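Local atomic coordinates of acid phosphatase (PDB entry 2I33), a protein that probably hydrolyses phosphate monoesters at acidic pH as a magnesium-binding class C acid phosphatase of the HAD superfamily. Residues A50-G55 with E114-D119. Sequence-based numbering, arbitrary orientation.
Sequences AALAKG and ESKGVD
Leu52, in the last turn of helix 31-54, faces the turn that follows helix 106-115, and its CA comes nearest to that of Lys116, 8.8 Å away. At this spacing the backbones stay apart and side chains bridge the gap, burying 113 Å² in all. The fork of Leu52 does the reaching. Its CD2 packs on Val118 CG2 at 3.8 Å, while CD1 lies against Lys116 CB at 3.9 Å, so one methyl pair serves two neighbours. CD1 also brushes Val118 CG2 at 4.1 Å. With chi1 of 172°, Val118 sets CG1 opposite its backbone N and leaves CG2 beside that N, where it meets both leucine methyls. Lys116 lends the aliphatic start of its bent chain, CB and CG lying along Leu52 CD1. Gly117, with its positive phi (80°), closes helix 106-115 in a Schellman motif; the side chains flanking it in sequence, Lys116 and Val118, both start toward Leu52. Pro60 of strand 59-64 touches Leu52 and Val118, extending the apolar patch. The contact thus joins the end of helix 31-54 to the turn between helix 106-115 and strand 119-125, beside the N-terminal ends of parallel strands 59-64 and 119-125 in the Rossmann-like HAD core, away from the magnesium site, where Asp119 and Ile62 share backbone hydrogen bonds.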
loop_
_atom_site.group_PDB
_atom_site.type_symbol
_atom_site.label_atom_id
_atom_site.label_comp_id
_atom_site.label_asym_id
_atom_site.label_seq_id
_atom_site.Cartn_x
_atom_site.Cartn_y
_atom_site.Cartn_z
ATOM N N ALA A 50 -5.031 -18.310 -13.560
ATOM C CA ALA A 50 -4.021 -18.433 -14.610
ATOM C C ALA A 50 -3.121 -19.622 -14.317
ATOM O O ALA A 50 -2.791 -20.392 -15.213
ATOM C CB ALA A 50 -3.181 -17.182 -14.662
ATOM N N ALA A 51 -2.714 -19.728 -13.050
ATOM C CA ALA A 51 -1.830 -20.797 -12.622
ATOM C C ALA A 51 -2.492 -22.154 -12.752
ATOM O O ALA A 51 -1.855 -23.120 -13.174
ATOM C CB ALA A 51 -1.410 -20.584 -11.205
ATOM N N LEU A 52 -3.763 -22.241 -12.375
ATOM C CA LEU A 52 -4.506 -23.499 -12.494
ATOM C C LEU A 52 -4.665 -23.879 -13.957
ATOM O O LEU A 52 -4.554 -25.048 -14.314
ATOM C CB LEU A 52 -5.880 -23.408 -11.820
ATOM C CG LEU A 52 -5.820 -23.196 -10.311
ATOM C CD1 LEU A 52 -7.186 -22.860 -9.713
ATOM C CD2 LEU A 52 -5.227 -24.444 -9.662
ATOM N N ALA A 53 -4.911 -22.895 -14.809
ATOM C CA ALA A 53 -5.035 -23.182 -16.237
ATOM C C ALA A 53 -3.691 -23.607 -16.830
ATOM O O ALA A 53 -3.671 -24.411 -17.763
ATOM C CB ALA A 53 -5.583 -21.985 -16.971
ATOM N N LYS A 54 -2.574 -23.044 -16.314
ATOM C CA LYS A 54 -1.237 -23.444 -16.805
ATOM C C LYS A 54 -1.016 -24.918 -16.408
ATOM O O LYS A 54 -0.486 -25.747 -17.185
ATOM C CB LYS A 54 -0.141 -22.564 -16.217
ATOM C CG LYS A 54 1.255 -22.870 -16.687
ATOM N N GLY A 55 -1.455 -25.234 -15.186
ATOM C CA GLY A 55 -1.278 -26.549 -14.623
ATOM C C GLY A 55 -0.029 -26.552 -13.786
ATOM O O GLY A 55 0.809 -25.649 -13.873
ATOM N N GLU A 114 -10.339 -22.414 -1.866
ATOM C CA GLU A 114 -10.820 -23.701 -1.347
ATOM C C GLU A 114 -11.791 -24.394 -2.323
ATOM O O GLU A 114 -11.776 -25.642 -2.486
ATOM C CB GLU A 114 -11.507 -23.495 -0.004
ATOM C CG GLU A 114 -12.039 -24.787 0.593
ATOM C CD GLU A 114 -12.638 -24.591 1.955
ATOM O OE1 GLU A 114 -13.446 -23.643 2.120
ATOM O OE2 GLU A 114 -12.288 -25.384 2.857
ATOM N N SER A 115 -12.623 -23.600 -2.987
ATOM C CA SER A 115 -13.600 -24.155 -3.931
ATOM C C SER A 115 -12.916 -24.770 -5.149
ATOM O O SER A 115 -13.508 -25.603 -5.823
ATOM C CB SER A 115 -14.610 -23.117 -4.394
ATOM O OG SER A 115 -14.086 -22.313 -5.429
ATOM N N LYS A 116 -11.700 -24.319 -5.446
ATOM C CA LYS A 116 -10.946 -24.819 -6.599
ATOM C C LYS A 116 -10.098 -26.016 -6.242
ATOM O O LYS A 116 -9.386 -26.556 -7.090
ATOM C CB LYS A 116 -10.049 -23.721 -7.165
ATOM C CG LYS A 116 -10.790 -22.508 -7.762
ATOM C CD LYS A 116 -11.746 -22.952 -8.859
ATOM C CE LYS A 116 -11.755 -22.059 -10.091
ATOM N NZ LYS A 116 -12.043 -22.812 -11.343
ATOM N N GLY A 117 -10.175 -26.435 -4.979
ATOM C CA GLY A 117 -9.423 -27.571 -4.514
ATOM C C GLY A 117 -7.967 -27.280 -4.204
ATOM O O GLY A 117 -7.156 -28.218 -4.093
ATOM N N VAL A 118 -7.646 -26.002 -4.061
ATOM C CA VAL A 118 -6.286 -25.551 -3.825
ATOM C C VAL A 118 -6.067 -25.479 -2.312
ATOM O O VAL A 118 -6.844 -24.850 -1.577
ATOM C CB VAL A 118 -6.032 -24.179 -4.493
ATOM C CG1 VAL A 118 -4.671 -23.587 -4.088
ATOM C CG2 VAL A 118 -6.154 -24.279 -6.015
ATOM N N ASP A 119 -4.983 -26.084 -1.865
ATOM C CA ASP A 119 -4.609 -26.017 -0.470
ATOM C C ASP A 119 -4.080 -24.639 -0.076
ATOM O O ASP A 119 -3.385 -23.971 -0.836
ATOM C CB ASP A 119 -3.559 -27.084 -0.123
ATOM C CG ASP A 119 -4.164 -28.475 0.048
ATOM O OD1 ASP A 119 -5.327 -28.548 0.517
ATOM O OD2 ASP A 119 -3.463 -29.485 -0.255
#